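Local coordinates for protein phenylalanine ammonia-lyase (PDB 1Y2M) that catalyses the non-oxidative deamination of L-phenylalanine and L-tyrosine to trans-cinnamate and p-coumarate, the committing step of phenylpropanoid metabolism, at residues K50-P55 with A286-L291; E125-L130 with L260-G265; A222-G227 with S231-V236; T478-H483 with N517-L522; S652-Y657 with I664-V669. All coordinates share one frame; numbering follows the deposited sequence.

Interaction 1 (K50-P55 with A286-L291)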
# COMPACT_ATOMS: atom_id res chain seq x y z
N LYS B 50 29.39 6.83 18.18
CA LYS B 50 30.51 6.24 17.46
C LYS B 50 30.53 6.71 16.03
O LYS B 50 31.58 7.00 15.46
CB LYS B 50 30.42 4.73 17.52
CG LYS B 50 30.60 4.18 18.93
CD LYS B 50 32.02 4.42 19.51
CE LYS B 50 31.98 4.78 21.01
NZ LYS B 50 31.30 3.73 21.84
N MSE B 51 29.36 6.82 15.43
CA MSE B 51 29.31 7.33 14.03
C MSE B 51 29.85 8.73 13.90
O MSE B 51 30.62 9.04 12.99
CB MSE B 51 27.86 7.32 13.50
CG MSE B 51 27.31 5.97 13.27
SE MSE B 51 25.78 6.13 11.97
CE MSE B 51 26.80 6.12 10.21
N LEU B 52 29.46 9.59 14.82
CA LEU B 52 29.81 10.99 14.77
C LEU B 52 31.26 11.19 15.11
O LEU B 52 31.82 12.24 14.79
CB LEU B 52 28.89 11.82 15.69
CG LEU B 52 27.41 11.91 15.27
CD1 LEU B 52 26.63 12.70 16.30
CD2 LEU B 52 27.19 12.53 13.91
N ALA B 53 31.87 10.21 15.76
CA ALA B 53 33.30 10.24 16.09
C ALA B 53 34.20 9.79 14.92
O ALA B 53 35.42 9.85 15.03
CB ALA B 53 33.57 9.36 17.31
N ALA B 54 33.63 9.30 13.82
CA ALA B 54 34.45 8.90 12.67
C ALA B 54 35.34 10.07 12.24
O ALA B 54 34.84 11.18 12.06
CB ALA B 54 33.58 8.49 11.53
N PRO B 55 36.67 9.84 12.11
CA PRO B 55 37.59 10.87 11.56
C PRO B 55 37.13 11.38 10.21
O PRO B 55 36.54 10.62 9.44
CB PRO B 55 38.92 10.11 11.40
CG PRO B 55 38.84 9.00 12.31
CD PRO B 55 37.39 8.62 12.50
N ALA B 286 18.28 8.57 9.74
CA ALA B 286 17.14 8.08 10.52
C ALA B 286 17.49 8.02 11.97
O ALA B 286 16.67 8.33 12.83
CB ALA B 286 16.68 6.73 10.01
N HIS B 287 18.71 7.61 12.30
CA HIS B 287 19.09 7.55 13.73
C HIS B 287 18.97 8.93 14.37
O HIS B 287 18.53 9.10 15.51
CB HIS B 287 20.53 7.12 13.89
CG HIS B 287 20.79 5.64 13.72
ND1 HIS B 287 20.09 4.67 14.40
CD2 HIS B 287 21.78 5.00 13.05
CE1 HIS B 287 20.60 3.48 14.10
NE2 HIS B 287 21.64 3.66 13.28
N MSE B 288 19.42 9.94 13.62
CA MSE B 288 19.41 11.31 14.14
C MSE B 288 17.98 11.79 14.36
O MSE B 288 17.67 12.45 15.34
CB MSE B 288 20.12 12.30 13.22
CG MSE B 288 21.49 11.90 12.82
SE MSE B 288 22.65 11.51 14.36
CE MSE B 288 24.08 10.63 13.23
N LEU B 289 17.09 11.43 13.43
CA LEU B 289 15.74 11.88 13.47
C LEU B 289 15.02 11.15 14.63
O LEU B 289 14.19 11.72 15.29
CB LEU B 289 15.05 11.63 12.14
CG LEU B 289 15.45 12.50 10.96
CD1 LEU B 289 14.86 11.95 9.68
CD2 LEU B 289 14.98 13.93 11.17
N SER B 290 15.42 9.92 14.93
CA SER B 290 14.87 9.18 16.06
C SER B 290 15.24 9.89 17.34
O SER B 290 14.41 10.09 18.23
CB SER B 290 15.50 7.78 16.08
OG SER B 290 15.11 7.06 17.22
N LEU B 291 16.50 10.33 17.44
CA LEU B 291 16.95 11.06 18.66
C LEU B 291 16.25 12.40 18.77
O LEU B 291 15.86 12.83 19.85
CB LEU B 291 18.46 11.20 18.71
CG LEU B 291 19.24 9.88 18.89
CD1 LEU B 291 20.75 10.17 19.04
CD2 LEU B 291 18.76 9.10 20.09

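Interaction 2 (E125-L130 with L260-G265)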
# COMPACT_ATOMS: atom_id res chain seq x y z
N GLU B 125 42.67 -10.66 -25.81
CA GLU B 125 41.80 -9.78 -26.60
C GLU B 125 40.33 -10.08 -26.28
O GLU B 125 39.55 -9.18 -25.97
CB GLU B 125 42.02 -10.02 -28.10
CG GLU B 125 43.44 -9.77 -28.62
CD GLU B 125 43.72 -10.42 -30.00
OE1 GLU B 125 43.19 -11.53 -30.28
OE2 GLU B 125 44.47 -9.81 -30.80
N ASP B 126 39.95 -11.36 -26.37
CA ASP B 126 38.55 -11.75 -26.18
C ASP B 126 38.09 -11.47 -24.75
O ASP B 126 36.97 -11.01 -24.54
CB ASP B 126 38.34 -13.22 -26.51
CG ASP B 126 38.78 -13.56 -27.92
OD1 ASP B 126 38.64 -12.68 -28.80
OD2 ASP B 126 39.28 -14.69 -28.13
N ALA B 127 38.95 -11.74 -23.76
CA ALA B 127 38.65 -11.36 -22.37
C ALA B 127 38.42 -9.86 -22.25
O ALA B 127 37.53 -9.42 -21.52
CB ALA B 127 39.78 -11.80 -21.41
N ILE B 128 39.24 -9.07 -22.95
CA ILE B 128 39.06 -7.62 -22.91
C ILE B 128 37.69 -7.29 -23.54
O ILE B 128 36.94 -6.48 -22.98
CB ILE B 128 40.26 -6.86 -23.59
CG1 ILE B 128 41.47 -6.88 -22.65
CG2 ILE B 128 39.90 -5.40 -23.87
CD1 ILE B 128 42.81 -6.51 -23.31
N SER B 129 37.40 -7.92 -24.68
CA SER B 129 36.09 -7.76 -25.37
C SER B 129 34.87 -8.16 -24.52
O SER B 129 33.81 -7.52 -24.57
CB SER B 129 36.06 -8.54 -26.69
OG SER B 129 36.90 -7.94 -27.66
N LEU B 130 35.00 -9.24 -23.74
CA LEU B 130 33.91 -9.70 -22.89
C LEU B 130 33.59 -8.66 -21.85
O LEU B 130 32.42 -8.42 -21.54
CB LEU B 130 34.29 -11.02 -22.18
CG LEU B 130 33.25 -11.59 -21.21
CD1 LEU B 130 31.89 -11.77 -21.88
CD2 LEU B 130 33.76 -12.92 -20.63
N LEU B 260 40.03 -3.32 -18.28
CA LEU B 260 39.47 -4.41 -17.49
C LEU B 260 39.86 -5.75 -18.08
O LEU B 260 39.75 -5.99 -19.30
CB LEU B 260 37.95 -4.30 -17.37
CG LEU B 260 37.47 -2.98 -16.74
CD1 LEU B 260 35.98 -3.02 -16.51
CD2 LEU B 260 38.18 -2.67 -15.44
N GLY B 261 40.33 -6.63 -17.20
CA GLY B 261 40.73 -7.96 -17.59
C GLY B 261 39.73 -9.01 -17.16
O GLY B 261 38.59 -8.68 -16.76
N PRO B 262 40.14 -10.29 -17.23
CA PRO B 262 39.29 -11.40 -16.86
C PRO B 262 38.72 -11.22 -15.46
O PRO B 262 39.45 -10.87 -14.52
CB PRO B 262 40.22 -12.62 -16.93
CG PRO B 262 41.35 -12.20 -17.75
CD PRO B 262 41.49 -10.72 -17.64
N LYS B 263 37.42 -11.42 -15.38
CA LYS B 263 36.62 -11.36 -14.16
C LYS B 263 36.46 -9.94 -13.60
O LYS B 263 35.63 -9.71 -12.71
CB LYS B 263 37.15 -12.37 -13.13
CG LYS B 263 36.54 -12.32 -11.73
CD LYS B 263 35.08 -12.80 -11.68
CE LYS B 263 34.31 -12.04 -10.61
NZ LYS B 263 34.88 -12.22 -9.27
N GLU B 264 37.19 -8.97 -14.13
CA GLU B 264 37.07 -7.61 -13.57
C GLU B 264 35.77 -6.86 -13.88
O GLU B 264 35.27 -6.09 -13.05
CB GLU B 264 38.29 -6.78 -13.90
CG GLU B 264 39.54 -7.40 -13.39
CD GLU B 264 40.78 -6.50 -13.52
OE1 GLU B 264 40.89 -5.74 -14.51
OE2 GLU B 264 41.66 -6.59 -12.65
N GLY B 265 35.16 -7.15 -15.03
CA GLY B 265 33.83 -6.67 -15.30
C GLY B 265 32.83 -7.13 -14.25
O GLY B 265 32.19 -6.31 -13.61
O HOH W 1 38.00 -4.76 -21.09

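Interaction 3 (A222-G227 with S231-V236)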
# COMPACT_ATOMS: atom_id res chain seq x y z
N ALA B 222 32.37 1.57 -13.29
CA ALA B 222 33.41 0.85 -13.98
C ALA B 222 33.79 1.49 -15.32
O ALA B 222 34.95 1.57 -15.69
CB ALA B 222 32.95 -0.57 -14.22
N ALA B 223 32.78 1.95 -16.05
CA ALA B 223 33.02 2.65 -17.31
C ALA B 223 33.85 3.94 -17.12
O ALA B 223 34.67 4.28 -17.95
CB ALA B 223 31.71 2.94 -17.99
N ALA B 224 33.58 4.66 -16.03
CA ALA B 224 34.27 5.87 -15.73
C ALA B 224 35.77 5.60 -15.46
O ALA B 224 36.62 6.24 -16.11
CB ALA B 224 33.63 6.61 -14.60
N ILE B 225 36.11 4.69 -14.55
CA ILE B 225 37.52 4.43 -14.28
C ILE B 225 38.26 3.83 -15.49
O ILE B 225 39.49 3.91 -15.58
CB ILE B 225 37.75 3.56 -13.01
CG1 ILE B 225 37.09 2.18 -13.11
CG2 ILE B 225 37.26 4.30 -11.81
CD1 ILE B 225 37.59 1.20 -12.06
N SER B 226 37.51 3.19 -16.38
CA SER B 226 38.10 2.62 -17.57
C SER B 226 38.07 3.58 -18.78
O SER B 226 38.55 3.25 -19.87
CB SER B 226 37.44 1.26 -17.87
OG SER B 226 36.13 1.43 -18.21
N GLY B 227 37.55 4.79 -18.60
CA GLY B 227 37.62 5.80 -19.64
C GLY B 227 36.74 5.51 -20.86
O GLY B 227 37.11 5.86 -21.98
N SER B 231 31.37 8.06 -21.04
CA SER B 231 31.25 8.18 -19.59
C SER B 231 31.50 9.62 -19.12
O SER B 231 32.48 10.26 -19.52
CB SER B 231 32.20 7.19 -18.91
OG SER B 231 32.42 7.55 -17.57
N LYS B 232 30.59 10.13 -18.28
CA LYS B 232 30.68 11.50 -17.72
C LYS B 232 30.94 11.45 -16.22
O LYS B 232 30.45 10.56 -15.52
CB LYS B 232 29.41 12.31 -18.02
CG LYS B 232 28.65 11.91 -19.31
CD LYS B 232 29.09 12.58 -20.56
CE LYS B 232 28.09 12.23 -21.71
NZ LYS B 232 28.19 13.17 -22.92
N VAL B 233 31.70 12.42 -15.73
CA VAL B 233 32.01 12.51 -14.31
C VAL B 233 31.91 13.94 -13.85
O VAL B 233 32.01 14.86 -14.64
CB VAL B 233 33.44 11.95 -14.01
CG1 VAL B 233 33.54 10.50 -14.47
CG2 VAL B 233 34.50 12.85 -14.68
N HIS B 234 31.66 14.11 -12.55
CA HIS B 234 31.54 15.42 -11.92
C HIS B 234 32.87 15.68 -11.17
O HIS B 234 33.40 14.79 -10.51
CB HIS B 234 30.38 15.40 -10.96
CG HIS B 234 30.29 16.61 -10.09
ND1 HIS B 234 31.10 16.80 -8.99
CD2 HIS B 234 29.41 17.63 -10.09
CE1 HIS B 234 30.77 17.94 -8.40
NE2 HIS B 234 29.73 18.45 -9.04
N VAL B 235 33.42 16.87 -11.34
CA VAL B 235 34.59 17.36 -10.63
C VAL B 235 34.38 18.82 -10.30
O VAL B 235 33.66 19.54 -10.99
CB VAL B 235 35.87 17.26 -11.47
CG1 VAL B 235 36.10 15.81 -11.87
CG2 VAL B 235 35.83 18.18 -12.74
N VAL B 236 35.06 19.28 -9.25
CA VAL B 236 35.26 20.72 -9.08
C VAL B 236 36.63 21.11 -9.61
O VAL B 236 37.64 20.52 -9.24
CB VAL B 236 35.14 21.12 -7.60
CG1 VAL B 236 35.47 22.63 -7.41
CG2 VAL B 236 33.78 20.77 -7.05

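Interaction 4 (T478-H483 with N517-L522)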
# COMPACT_ATOMS: atom_id res chain seq x y z
N THR B 478 2.84 14.30 7.45
CA THR B 478 2.51 13.02 8.04
C THR B 478 1.77 12.15 7.01
O THR B 478 2.08 10.95 6.84
CB THR B 478 1.70 13.24 9.33
OG1 THR B 478 2.48 14.03 10.22
CG2 THR B 478 1.35 11.97 10.00
N SER B 479 0.83 12.72 6.26
CA SER B 479 0.12 11.95 5.23
C SER B 479 1.11 11.41 4.22
O SER B 479 1.08 10.25 3.83
CB SER B 479 -0.86 12.83 4.48
OG SER B 479 -1.89 13.33 5.33
N GLU B 480 2.03 12.28 3.79
CA GLU B 480 3.04 11.88 2.79
C GLU B 480 3.93 10.73 3.28
O GLU B 480 4.16 9.76 2.54
CB GLU B 480 3.87 13.07 2.34
CG GLU B 480 4.80 12.70 1.22
CD GLU B 480 5.40 13.91 0.51
OE1 GLU B 480 4.85 15.05 0.66
OE2 GLU B 480 6.46 13.74 -0.19
N LEU B 481 4.33 10.81 4.56
CA LEU B 481 5.04 9.68 5.16
C LEU B 481 4.27 8.38 5.12
O LEU B 481 4.86 7.30 4.92
CB LEU B 481 5.44 10.00 6.60
CG LEU B 481 6.56 11.02 6.73
CD1 LEU B 481 6.63 11.59 8.20
CD2 LEU B 481 7.91 10.44 6.31
N GLY B 482 2.95 8.43 5.34
CA GLY B 482 2.15 7.22 5.38
C GLY B 482 2.22 6.49 4.03
O GLY B 482 2.46 5.30 3.99
N HIS B 483 1.97 7.22 2.94
CA HIS B 483 2.01 6.58 1.62
C HIS B 483 3.41 6.08 1.30
O HIS B 483 3.57 5.01 0.71
CB HIS B 483 1.51 7.58 0.58
CG HIS B 483 1.73 7.16 -0.82
ND1 HIS B 483 2.87 7.48 -1.53
CD2 HIS B 483 0.93 6.48 -1.67
CE1 HIS B 483 2.76 6.98 -2.75
NE2 HIS B 483 1.57 6.40 -2.87
N ASN B 517 13.07 10.31 5.04
CA ASN B 517 13.95 11.10 5.92
C ASN B 517 13.73 12.57 5.70
O ASN B 517 13.66 13.35 6.66
CB ASN B 517 15.45 10.81 5.79
CG ASN B 517 15.88 9.54 6.46
OD1 ASN B 517 15.31 9.13 7.47
ND2 ASN B 517 16.99 8.94 5.96
N ASP B 518 13.59 12.98 4.44
CA ASP B 518 13.47 14.37 4.07
C ASP B 518 12.16 14.92 4.61
O ASP B 518 12.09 15.99 5.25
CB ASP B 518 13.50 14.49 2.55
CG ASP B 518 13.74 15.93 2.07
OD1 ASP B 518 14.41 16.75 2.78
OD2 ASP B 518 13.30 16.21 0.93
N VAL B 519 11.07 14.19 4.35
CA VAL B 519 9.75 14.62 4.84
C VAL B 519 9.69 14.67 6.33
O VAL B 519 9.10 15.62 6.91
CB VAL B 519 8.66 13.77 4.23
CG1 VAL B 519 7.28 14.15 4.76
CG2 VAL B 519 8.74 13.90 2.72
N LEU B 520 10.27 13.66 6.99
CA LEU B 520 10.28 13.68 8.46
C LEU B 520 11.09 14.88 8.94
O LEU B 520 10.75 15.46 9.97
CB LEU B 520 10.85 12.39 9.05
CG LEU B 520 10.77 12.26 10.59
CD1 LEU B 520 9.41 12.59 11.18
CD2 LEU B 520 11.15 10.86 11.08
N SER B 521 12.18 15.26 8.23
CA SER B 521 12.97 16.43 8.65
C SER B 521 12.14 17.69 8.57
O SER B 521 12.28 18.58 9.40
CB SER B 521 14.21 16.56 7.80
OG SER B 521 15.06 15.40 7.92
N LEU B 522 11.28 17.78 7.56
CA LEU B 522 10.40 18.96 7.46
C LEU B 522 9.45 18.99 8.66
O LEU B 522 9.21 20.05 9.25
CB LEU B 522 9.54 18.87 6.19
CG LEU B 522 10.26 19.03 4.85
CD1 LEU B 522 9.40 18.64 3.67
CD2 LEU B 522 10.75 20.46 4.70

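Interaction 5 (S652-Y657 with I664-V669)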
# COMPACT_ATOMS: atom_id res chain seq x y z
N SER B 652 15.97 35.38 27.62
CA SER B 652 14.62 34.80 27.66
C SER B 652 14.32 34.17 29.02
O SER B 652 15.12 33.39 29.52
CB SER B 652 14.44 33.71 26.64
OG SER B 652 13.16 33.09 26.83
N PRO B 653 13.12 34.42 29.58
CA PRO B 653 12.75 33.79 30.83
C PRO B 653 12.66 32.27 30.73
O PRO B 653 12.77 31.60 31.75
CB PRO B 653 11.40 34.43 31.19
CG PRO B 653 10.85 34.87 29.92
CD PRO B 653 12.05 35.30 29.09
N ALA B 654 12.54 31.72 29.53
CA ALA B 654 12.55 30.27 29.34
C ALA B 654 13.82 29.65 29.93
O ALA B 654 13.80 28.52 30.40
CB ALA B 654 12.46 29.94 27.87
N LEU B 655 14.92 30.39 29.87
CA LEU B 655 16.19 29.87 30.41
C LEU B 655 16.09 29.63 31.92
O LEU B 655 16.92 28.90 32.47
CB LEU B 655 17.32 30.84 30.10
CG LEU B 655 17.51 31.09 28.61
CD1 LEU B 655 18.55 32.17 28.39
CD2 LEU B 655 17.88 29.85 27.83
N SER B 656 15.11 30.24 32.56
CA SER B 656 14.86 30.05 34.02
C SER B 656 14.17 28.72 34.37
O SER B 656 14.19 28.30 35.55
CB SER B 656 14.00 31.18 34.57
OG SER B 656 14.69 32.41 34.54
N TYR B 657 13.54 28.08 33.39
CA TYR B 657 12.69 26.96 33.66
C TYR B 657 13.05 25.71 32.89
O TYR B 657 12.69 24.62 33.31
CB TYR B 657 11.24 27.33 33.33
CG TYR B 657 10.75 28.56 34.06
CD1 TYR B 657 10.51 28.53 35.43
CD2 TYR B 657 10.53 29.74 33.38
CE1 TYR B 657 10.06 29.68 36.10
CE2 TYR B 657 10.12 30.89 34.03
CZ TYR B 657 9.88 30.85 35.38
OH TYR B 657 9.45 32.00 36.01
N ILE B 664 19.98 23.27 25.79
CA ILE B 664 20.99 23.13 24.73
C ILE B 664 20.39 23.32 23.36
O ILE B 664 20.95 24.06 22.49
CB ILE B 664 21.74 21.79 24.86
CG1 ILE B 664 22.51 21.79 26.17
CG2 ILE B 664 22.71 21.60 23.69
CD1 ILE B 664 23.09 20.38 26.60
N LEU B 665 19.27 22.63 23.13
CA LEU B 665 18.60 22.68 21.83
C LEU B 665 17.93 24.04 21.66
O LEU B 665 17.94 24.64 20.59
CB LEU B 665 17.58 21.55 21.69
CG LEU B 665 17.00 21.33 20.28
CD1 LEU B 665 18.03 21.42 19.20
CD2 LEU B 665 16.20 20.06 20.17
N TYR B 666 17.33 24.54 22.73
CA TYR B 666 16.72 25.87 22.69
C TYR B 666 17.73 26.94 22.24
O TYR B 666 17.49 27.70 21.31
CB TYR B 666 16.18 26.23 24.07
CG TYR B 666 15.54 27.60 24.20
CD1 TYR B 666 14.16 27.75 24.08
CD2 TYR B 666 16.29 28.72 24.50
CE1 TYR B 666 13.54 29.00 24.20
CE2 TYR B 666 15.68 29.98 24.62
CZ TYR B 666 14.32 30.11 24.49
OH TYR B 666 13.69 31.33 24.62
N ALA B 667 18.87 26.98 22.92
CA ALA B 667 19.95 27.91 22.59
C ALA B 667 20.45 27.70 21.18
O ALA B 667 20.72 28.64 20.47
CB ALA B 667 21.10 27.79 23.60
N PHE B 668 20.56 26.44 20.75
CA PHE B 668 21.04 26.19 19.39
C PHE B 668 20.17 26.85 18.35
O PHE B 668 20.65 27.50 17.43
CB PHE B 668 21.07 24.68 19.13
CG PHE B 668 21.47 24.32 17.73
CD1 PHE B 668 22.77 24.58 17.26
CD2 PHE B 668 20.55 23.70 16.86
CE1 PHE B 668 23.15 24.24 15.95
CE2 PHE B 668 20.92 23.37 15.58
CZ PHE B 668 22.23 23.62 15.12
N VAL B 669 18.85 26.70 18.50
CA VAL B 669 17.94 27.22 17.49
C VAL B 669 17.81 28.75 17.62
O VAL B 669 17.88 29.49 16.62
CB VAL B 669 16.58 26.54 17.57
CG1 VAL B 669 15.65 27.19 16.59
CG2 VAL B 669 16.71 25.10 17.23

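Interaction 1 (K50-P55 with A286-L291)
Met288 and Leu52 meet tip to tip between helix 273-303 and helix 44-52, an example of how side chains alone can join two backbones that do not touch. The nearest pair of CA atoms, Met51 and His287, is still 10.2 Å apart, and the contact is made by side chains alone. Both methionines are selenomethionines in this crystal. Met288 contributes the largest share of the buried surface. Its chain bends at chi2 (-55°) and then runs on extended through SE, which carries the terminal CE to 3.7 Å from Leu52 CD2, while Leu52 CG lies 4.1 Å from that same methyl. One branch of the leucine and the end of the selenomethionine thus carry the join.

Met51 points toward the other helix and brings its SE to 4.3 Å from His287 CD2. The selenium stands obliquely to the imidazole, 5.4 Å from the ring centroid, a loose counterpart of a Met-aromatic contact. The ring is fixed from elsewhere: Gln44 hydrogen-bonds His287 ND1, and His383 of helix 368-391 bonds NE2. Asn708, at the start of helix 708-714, touches both Leu52 and Met288.

No hydrogen bond crosses between the two segments. Their cohesion rests on dispersion between polarisable selenium-bearing chains and a leucine, beside a histidine whose nitrogens are satisfied by partners of their own.

Interaction 2 (E125-L130 with L260-G265)
One water binds the backbone carbonyl oxygens of Ile128 and Leu260 together, giving a hydrogen bond to each. It lies 2.8 Å from Ile128 O and equally 2.8 Å from Leu260 O, so both of its protons are spent on the bridge. This is a worked case of a solvent molecule joining a helix to a loop where no direct hydrogen bond links the two segments. The next tie is direct, from Gly265 N to Gln131 OE1, one residue farther along the helix.

Around the bridge the contact is light, one apolar pair and one carbon-to-oxygen approach. Ala127 points its methyl toward the loop, and CB rests 4.0 Å from Pro262 CG, at the corner of the proline ring. On the next residue, Ile128 CG1 passes 3.9 Å from Leu260 O, the same carbonyl that the water holds. The isoleucine can do this because CG1 stands anti to its carbonyl carbon (chi1 -76°). Ser129 and Leu130 pack on Val682 and Tyr465 of the second subunit.

Helix 125-138 begins just after the unmodelled residues 109-123, which include Tyr110, the probable proton donor/acceptor. The side chain of Leu260 is about 12 Å from that of Asn270, which by similarity binds cinnamate.

The loop is stiffened from within. Gly261 N bonds Glu264 OE1 at 2.9 Å, nearly straight at 170° but from above the carboxylate plane, while Arg184 forms a salt bridge with Glu264 OE2. Glu264 N returns a 3.0 Å bond to Gly261 O, closing a type II beta-turn with Pro262 and Lys263 at its corners and leading directly into helix 264-269.

Interaction 3 (A222-G227 with S231-V236)
Ser231 and Ala224 carry the closest approach here, and their packing illustrates how small residues let a helix and the strand after it turn back on each other at short range. Ser231 points toward the helix, and with OG anti to its own nitrogen (chi1 161°) the hydroxyl oxygen is laid against the alanine. OG comes within 3.1 Å of Ala224 CA and 3.3 Å of Ala224 CB. These are tight van der Waals contacts with carbon. Ala224 N is also near, but the angle is too poor for a hydrogen bond.

The apolar part is a single pair of methyls. Ala224 CB meets Val233 CG1 at 3.9 Å, so the alanine methyl is touched both by Ser231, just before the strand, and by Val233 within it. Ala223 adds a looser edge, with its CB 4.4 Å from Ser231 CB.

The polar bonds lie within the helix end rather than across the contact. Ala222 O accepts twice from Ser226, from OG at 2.8 Å and from N at 3.1 Å, the two donors arriving over opposite faces of the carbonyl plane. Gly227, with positive phi, ends the helix in a Schellman motif and lets the chain swing round toward the strand.

In the fold, strand 232-237 is the middle strand of a three-stranded antiparallel sheet, between 200-201 and 240-245. Ala246 and Ala249 of helix 246-252 pack on Val233, while Phe194 of helix 185-197 touches Ala224 and Leu135 of helix 125-138 touches Ala223.

Interaction 4 (T478-H483 with N517-L522)
Leu481 and Val519 interlock two antiparallel helices in the long alpha-helical core characteristic of the PAL/histidase family, a clear instance of branched aliphatic residues packing between antiparallel helices. The axes of segments 478-483 and 517-522 pass 9.5 Å apart with a signed crossing angle of -160°. Both residues point toward the facing helix and slide past each other in opposite directions. Leu481 CG comes to 3.8 Å from Val519 CG1, and its CD2 reaches farther, to 4.0 Å from Leu520 N. Cutting Leu481 back to an alanine is likely to open a gap beside Val519 and Leu520 and leave both without the leucine branches that pack on them.

Glu480 crosses Val519 at about a right angle. With CG anti to the backbone N (chi1 -174°) and the chain extended beyond it, the buried carboxylate passes over the valine, OE2 lying 3.7 Å from CG2. Its charge is answered across the subunit boundary: Arg512 and Arg206 of the second subunit form salt bridges with OE2, and Arg511 of that subunit with OE1. These arginines are likely to keep the glutamate ionised despite Glu515 of its own chain close by.

Val519 also packs on Arg206 of the second subunit, so the helix pair adjoins the interface directly. The two leucines cross at about a right angle, Leu481 CD1 meeting Leu520 CD1 at 4.2 Å.

Interaction 5 (S652-Y657 with I664-V669)
The ring of Tyr666 reaches from its helix into the loop 652-657, where three residues meet it obliquely, neither squarely over a face nor squarely at an edge. It shows how one tyrosine can be held by apolar contacts along its ring and polar ones at its end. Leu655 crosses it at about a right angle, CD2 sitting 3.9 Å from Tyr666 CD2 and as far from CE2. Ala654 CB lies 3.9 Å from Tyr666 CZ, near the hydroxyl end. The second flat group, the ring of Tyr657, has Ser656 CB above one face, toward the rim, and packs edge-to-face with Phe542.

The hydroxyl of Tyr666 is hydrogen-bonded to that of Ser652, with OG and OH 2.9 Å apart. The buried hydroxyls of Ser652 and Tyr666 also share one carboxylate oxygen, OD1 of Asp536. A chi1 of 179° turns the Tyr666 side chain away from its own backbone N, and it stretches straight out from the helix to reach these partners. Ser652 OG in addition accepts from Ala654 N at 3.1 Å, an ST turn that fixes the serine and the start of the loop's helical turn together. Exchanging Tyr666 for a phenylalanine would probably leave Ser652 and Asp536 without the hydroxyl they both bond.

The loop follows helix 619-646, whose Phe644 touches Ser652 and Pro653, and leads into helix 662-672. Ile535 and Asp536 of the long helix 506-560 pack on Ala654, and helix 708-714 covers the neighbouring Ile664, Leu665 and Phe668.

Together the five contacts are spread along the subunit, interactions 2 and 5 lying about 63 Å apart between centres on opposite sides of the chain's middle. Along the sequence, interaction 3 is nested inside the loop closed by interaction 2, and both inside that of interaction 1. Interactions 1 and 4 touch directly near the centre of the chain, where Leu289 CD1 packs 3.5 Å from Asn517 O. Helix 506-560 ties this region to interaction 5, whose hydroxyls it supplies with Asp536. In interaction 2 the side chain of Leu260 lies about 12 Å from that of Asn270, which probably binds cinnamate, while interactions 1, 3, 4 and 5 lie away from the annotated sites. Interactions 2 and 4 both touch the second subunit.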